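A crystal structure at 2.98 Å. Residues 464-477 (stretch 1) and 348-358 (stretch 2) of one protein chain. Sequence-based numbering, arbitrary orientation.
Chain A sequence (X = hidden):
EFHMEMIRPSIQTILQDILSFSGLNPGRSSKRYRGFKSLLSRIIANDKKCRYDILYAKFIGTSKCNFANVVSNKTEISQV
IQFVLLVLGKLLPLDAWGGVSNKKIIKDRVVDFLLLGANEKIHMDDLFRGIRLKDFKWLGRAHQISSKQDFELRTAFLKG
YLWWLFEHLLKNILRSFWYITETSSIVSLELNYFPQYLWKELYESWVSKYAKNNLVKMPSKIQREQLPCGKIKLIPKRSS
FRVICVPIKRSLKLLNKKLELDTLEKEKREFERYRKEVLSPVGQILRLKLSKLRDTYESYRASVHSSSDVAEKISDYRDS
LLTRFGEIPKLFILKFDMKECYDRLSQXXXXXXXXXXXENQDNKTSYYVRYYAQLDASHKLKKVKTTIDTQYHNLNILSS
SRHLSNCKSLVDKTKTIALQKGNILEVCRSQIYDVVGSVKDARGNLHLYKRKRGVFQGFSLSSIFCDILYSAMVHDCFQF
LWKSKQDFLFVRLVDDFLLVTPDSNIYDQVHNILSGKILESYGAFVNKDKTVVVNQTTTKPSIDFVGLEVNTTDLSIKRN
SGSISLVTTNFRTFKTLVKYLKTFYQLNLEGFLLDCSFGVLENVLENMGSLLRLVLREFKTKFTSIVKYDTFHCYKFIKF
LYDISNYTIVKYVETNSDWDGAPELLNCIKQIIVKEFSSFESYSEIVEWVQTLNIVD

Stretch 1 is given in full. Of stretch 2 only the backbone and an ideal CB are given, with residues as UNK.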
# COMPACT_ATOMS: atom_id res chain seq x y z
N ILE A 464 4.03 7.64 -14.45
CA ILE A 464 4.56 8.89 -14.98
C ILE A 464 4.02 9.16 -16.38
O ILE A 464 3.88 10.32 -16.79
CB ILE A 464 6.11 8.88 -14.95
CG1 ILE A 464 6.66 10.25 -15.32
CG2 ILE A 464 6.67 7.81 -15.88
CD1 ILE A 464 6.22 11.36 -14.39
N PHE A 465 3.70 8.11 -17.14
CA PHE A 465 3.12 8.30 -18.47
C PHE A 465 1.80 9.05 -18.38
O PHE A 465 1.57 10.02 -19.12
CB PHE A 465 2.93 6.95 -19.16
CG PHE A 465 4.20 6.33 -19.65
CD1 PHE A 465 5.34 7.09 -19.82
CD2 PHE A 465 4.26 4.97 -19.93
CE1 PHE A 465 6.51 6.51 -20.27
CE2 PHE A 465 5.43 4.39 -20.38
CZ PHE A 465 6.56 5.16 -20.55
N CYS A 466 0.92 8.61 -17.48
CA CYS A 466 -0.36 9.29 -17.32
C CYS A 466 -0.19 10.71 -16.78
O CYS A 466 -0.95 11.61 -17.14
CB CYS A 466 -1.28 8.48 -16.40
SG CYS A 466 -2.92 9.20 -16.17
N ASP A 467 0.81 10.92 -15.92
CA ASP A 467 1.06 12.25 -15.38
C ASP A 467 1.45 13.23 -16.49
O ASP A 467 0.89 14.33 -16.58
CB ASP A 467 2.15 12.19 -14.31
CG ASP A 467 2.07 13.35 -13.33
OD1 ASP A 467 1.51 14.41 -13.69
OD2 ASP A 467 2.57 13.20 -12.20
N ILE A 468 2.40 12.84 -17.34
CA ILE A 468 2.84 13.72 -18.42
C ILE A 468 1.71 13.97 -19.41
O ILE A 468 1.51 15.09 -19.89
CB ILE A 468 4.08 13.13 -19.12
CG1 ILE A 468 5.25 13.03 -18.14
CG2 ILE A 468 4.47 13.97 -20.32
CD1 ILE A 468 6.49 12.41 -18.73
N LEU A 469 0.95 12.92 -19.74
CA LEU A 469 -0.12 13.06 -20.72
C LEU A 469 -1.24 13.96 -20.21
O LEU A 469 -1.67 14.89 -20.90
CB LEU A 469 -0.67 11.68 -21.09
CG LEU A 469 -1.79 11.66 -22.14
CD1 LEU A 469 -1.30 12.29 -23.43
CD2 LEU A 469 -2.28 10.24 -22.38
N TYR A 470 -1.73 13.70 -18.99
CA TYR A 470 -2.84 14.49 -18.47
C TYR A 470 -2.41 15.91 -18.14
O TYR A 470 -3.20 16.85 -18.29
CB TYR A 470 -3.44 13.82 -17.24
CG TYR A 470 -4.52 12.81 -17.57
CD1 TYR A 470 -4.80 12.46 -18.88
CD2 TYR A 470 -5.27 12.21 -16.56
CE1 TYR A 470 -5.79 11.54 -19.19
CE2 TYR A 470 -6.27 11.30 -16.86
CZ TYR A 470 -6.52 10.96 -18.17
OH TYR A 470 -7.50 10.05 -18.47
N SER A 471 -1.16 16.10 -17.69
CA SER A 471 -0.69 17.46 -17.44
C SER A 471 -0.50 18.22 -18.75
O SER A 471 -0.62 19.45 -18.76
CB SER A 471 0.61 17.43 -16.65
OG SER A 471 0.84 18.67 -16.00
N ALA A 472 -0.20 17.52 -19.84
CA ALA A 472 -0.19 18.16 -21.15
C ALA A 472 -1.61 18.45 -21.63
O ALA A 472 -1.85 19.46 -22.29
CB ALA A 472 0.55 17.28 -22.16
N MET A 473 -2.56 17.56 -21.31
CA MET A 473 -3.94 17.74 -21.75
C MET A 473 -4.56 18.98 -21.12
O MET A 473 -5.21 19.78 -21.81
CB MET A 473 -4.76 16.50 -21.41
CG MET A 473 -6.25 16.68 -21.68
SD MET A 473 -7.25 15.31 -21.05
CE MET A 473 -6.96 15.46 -19.29
N VAL A 474 -4.38 19.15 -19.81
CA VAL A 474 -4.93 20.32 -19.13
C VAL A 474 -4.29 21.60 -19.66
O VAL A 474 -4.93 22.66 -19.67
CB VAL A 474 -4.75 20.18 -17.60
CG1 VAL A 474 -3.28 20.10 -17.23
CG2 VAL A 474 -5.43 21.33 -16.88
N HIS A 475 -3.04 21.52 -20.11
CA HIS A 475 -2.35 22.71 -20.60
C HIS A 475 -3.03 23.29 -21.84
O HIS A 475 -3.34 24.49 -21.88
CB HIS A 475 -0.89 22.36 -20.90
CG HIS A 475 -0.11 23.48 -21.53
ND1 HIS A 475 -0.15 24.77 -21.04
CD2 HIS A 475 0.71 23.51 -22.60
CE1 HIS A 475 0.63 25.54 -21.79
NE2 HIS A 475 1.16 24.80 -22.74
N ASP A 476 -3.27 22.46 -22.85
CA ASP A 476 -3.77 22.97 -24.13
C ASP A 476 -5.29 22.97 -24.24
O ASP A 476 -5.85 23.85 -24.90
CB ASP A 476 -3.18 22.16 -25.29
CG ASP A 476 -3.19 20.67 -25.03
OD1 ASP A 476 -4.29 20.10 -24.82
OD2 ASP A 476 -2.10 20.05 -25.05
N CYS A 477 -5.98 22.00 -23.62
CA CYS A 477 -7.43 21.96 -23.73
C CYS A 477 -8.10 23.03 -22.88
O CYS A 477 -9.20 23.49 -23.21
CB CYS A 477 -7.96 20.58 -23.35
SG CYS A 477 -7.61 19.30 -24.58
N UNK A 348 -0.76 6.61 -29.06
CA UNK A 348 0.04 7.48 -29.94
C UNK A 348 0.19 8.90 -29.42
O UNK A 348 1.26 9.50 -29.59
CB UNK A 348 -0.59 7.53 -31.33
N UNK A 349 -0.85 9.46 -28.80
CA UNK A 349 -0.75 10.81 -28.26
C UNK A 349 0.23 10.84 -27.09
O UNK A 349 0.97 11.81 -26.92
CB UNK A 349 -2.12 11.32 -27.82
N UNK A 350 0.23 9.79 -26.28
CA UNK A 350 1.22 9.69 -25.21
C UNK A 350 2.64 9.69 -25.77
O UNK A 350 3.55 10.30 -25.19
CB UNK A 350 0.98 8.43 -24.38
N UNK A 351 2.85 9.01 -26.90
CA UNK A 351 4.18 8.92 -27.48
C UNK A 351 4.68 10.28 -27.94
O UNK A 351 5.84 10.64 -27.69
CB UNK A 351 4.18 7.94 -28.65
N UNK A 352 3.83 11.07 -28.61
CA UNK A 352 4.27 12.36 -29.12
C UNK A 352 4.54 13.35 -27.98
O UNK A 352 5.45 14.17 -28.08
CB UNK A 352 3.22 12.93 -30.08
N UNK A 353 3.75 13.27 -26.90
CA UNK A 353 3.99 14.15 -25.76
C UNK A 353 5.31 13.81 -25.07
O UNK A 353 5.96 14.70 -24.50
CB UNK A 353 2.83 14.05 -24.76
N UNK A 354 5.72 12.54 -25.10
CA UNK A 354 7.03 12.17 -24.57
C UNK A 354 8.15 12.65 -25.48
O UNK A 354 9.25 12.96 -25.00
CB UNK A 354 7.12 10.65 -24.38
N UNK A 355 7.90 12.71 -26.79
CA UNK A 355 8.91 13.21 -27.72
C UNK A 355 9.05 14.72 -27.65
O UNK A 355 10.15 15.25 -27.88
CB UNK A 355 8.57 12.79 -29.15
N UNK A 356 7.96 15.44 -27.34
CA UNK A 356 8.05 16.89 -27.17
C UNK A 356 8.94 17.28 -26.00
O UNK A 356 9.42 18.41 -25.96
CB UNK A 356 6.65 17.48 -26.97
N UNK A 357 9.16 16.37 -25.05
CA UNK A 357 10.09 16.64 -23.97
C UNK A 357 11.54 16.70 -24.45
O UNK A 357 12.37 17.33 -23.79
CB UNK A 357 9.95 15.57 -22.88
N UNK A 358 11.84 16.07 -25.58
CA UNK A 358 13.20 16.01 -26.10
C UNK A 358 13.35 16.69 -27.45
O UNK A 358 14.42 16.59 -28.07
CB UNK A 358 13.65 14.55 -26.21

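The two helices cross almost at right angles, 85° between their N-to-C directions, with axes 9.5 Å apart at closest approach.

Position 348 has no atom of stretch 1 within 5.5 Å of its ideal CB, so stretch 1 imposes no choice; a phi of -67° suits proline among others, and the residue is P348, which makes no contact.

At position 349 the CA-to-CB bond points sideways, and the ideal CB lies 4.6 Å from L469 CD1. A modest apolar side chain could use this methyl, whether valine, isoleucine, leucine or alanine. It is V349, chi1 t, whose CG1 packs 3.9 Å from L469 CD1.

Position 350 holds the closest backbone approach, its CA 5.8 Å from the CA of L469. Its bond is again sideways, with the ideal CB 4.2 Å from L469 CD2. F465 and L469 offer mainly apolar surroundings, favouring leucine, isoleucine or methionine. The residue is L350, and its t/p rotamer brings the end of the side chain nearer: CD1 lies 3.8 Å from L469 CB and 3.3 Å from the backbone F465 O, while CD2 lies 3.7 Å from F465 CB. With 80 Å² covered, it has the largest contact area of stretch 2.

Positions 351 and 352 point out of reach and find nothing of stretch 1 within 5.5 Å of their ideal CB atoms. Many residues would serve; they are M351 and K352.

Position 353 points toward stretch 1. Its ideal CB is 4.7 Å from each of L469 CD1, A472 CB and I468 CG2, an apolar approach with the carboxylate of D476 farther along the helix. Leucine or methionine could fill the near part, whereas lysine or arginine could also reach the charge. K353 does both: CG lies 4.1 Å from L469 CD1, CD 4.0 Å from A472 CB, and NZ forms a long salt bridge with D476 OD2 at 3.8 Å.

Position 354 starts sideways with no stretch 1 atom within 5.5 Å of its ideal CB, so a longer chain, most naturally an apolar one such as leucine or methionine, is needed to reach F465 and I468. L354, rotamer m/t, sends its end nearer, placing CD1 3.6 Å from F465 CE1, oblique to the ring, and CD2 3.7 Å from I468 CD1.

Position 355 points out of reach and is unconstrained by stretch 1; it is E355.

Position 356 points toward stretch 1 but has no near neighbour there, leaving room for a polar chain. E356 makes no contact across; its OE2 instead forms a salt bridge with K353 NZ at 3.5 Å, with a weak hydrogen bond.

Position 357 also points toward stretch 1, from a distance that an extended apolar chain could span to I468. L357, rotamer m/t, sets CD1 3.8 Å from I468 CD1.

Position 358 points out of reach, so many residues would do; it is F358, which makes no contact.

Stretch 2, residues 348-358: PVLMKKLEELF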
# COMPACT_ATOMS: atom_id res chain seq x y z
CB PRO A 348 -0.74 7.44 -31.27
CG PRO A 348 -2.13 7.13 -30.88
CD PRO A 348 -2.01 6.18 -29.72
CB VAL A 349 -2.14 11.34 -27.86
CG1 VAL A 349 -2.03 12.74 -27.28
CG2 VAL A 349 -3.08 11.32 -29.05
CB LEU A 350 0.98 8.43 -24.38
CG LEU A 350 2.01 8.11 -23.30
CD1 LEU A 350 2.05 9.22 -22.26
CD2 LEU A 350 1.71 6.77 -22.64
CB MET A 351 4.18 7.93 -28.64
CG MET A 351 5.57 7.53 -29.11
SD MET A 351 6.54 6.74 -27.81
CE MET A 351 8.14 6.61 -28.61
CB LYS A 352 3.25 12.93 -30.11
CG LYS A 352 1.99 13.51 -29.48
CD LYS A 352 1.17 14.29 -30.50
CE LYS A 352 -0.07 14.90 -29.86
NZ LYS A 352 -0.91 15.64 -30.83
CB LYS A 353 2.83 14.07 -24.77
CG LYS A 353 1.51 14.57 -25.33
CD LYS A 353 1.64 16.01 -25.81
CE LYS A 353 0.33 16.50 -26.41
NZ LYS A 353 0.44 17.89 -26.93
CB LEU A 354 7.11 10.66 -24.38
CG LEU A 354 6.22 10.04 -23.30
CD1 LEU A 354 6.35 8.53 -23.30
CD2 LEU A 354 6.57 10.61 -21.93
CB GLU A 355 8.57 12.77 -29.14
CG GLU A 355 8.64 11.26 -29.35
CD GLU A 355 8.09 10.83 -30.69
OE1 GLU A 355 7.35 11.62 -31.31
OE2 GLU A 355 8.40 9.69 -31.12
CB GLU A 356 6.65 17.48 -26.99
CG GLU A 356 5.75 17.34 -28.20
CD GLU A 356 4.37 17.94 -27.97
OE1 GLU A 356 4.23 18.79 -27.07
OE2 GLU A 356 3.42 17.55 -28.69
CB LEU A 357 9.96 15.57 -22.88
CG LEU A 357 8.57 15.33 -22.29
CD1 LEU A 357 8.60 14.19 -21.28
CD2 LEU A 357 8.02 16.59 -21.66
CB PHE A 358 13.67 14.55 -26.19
CG PHE A 358 13.61 13.81 -24.88
CD1 PHE A 358 14.69 13.84 -24.01
CD2 PHE A 358 12.49 13.08 -24.52
CE1 PHE A 358 14.65 13.17 -22.81
CE2 PHE A 358 12.44 12.40 -23.32
CZ PHE A 358 13.52 12.45 -22.46
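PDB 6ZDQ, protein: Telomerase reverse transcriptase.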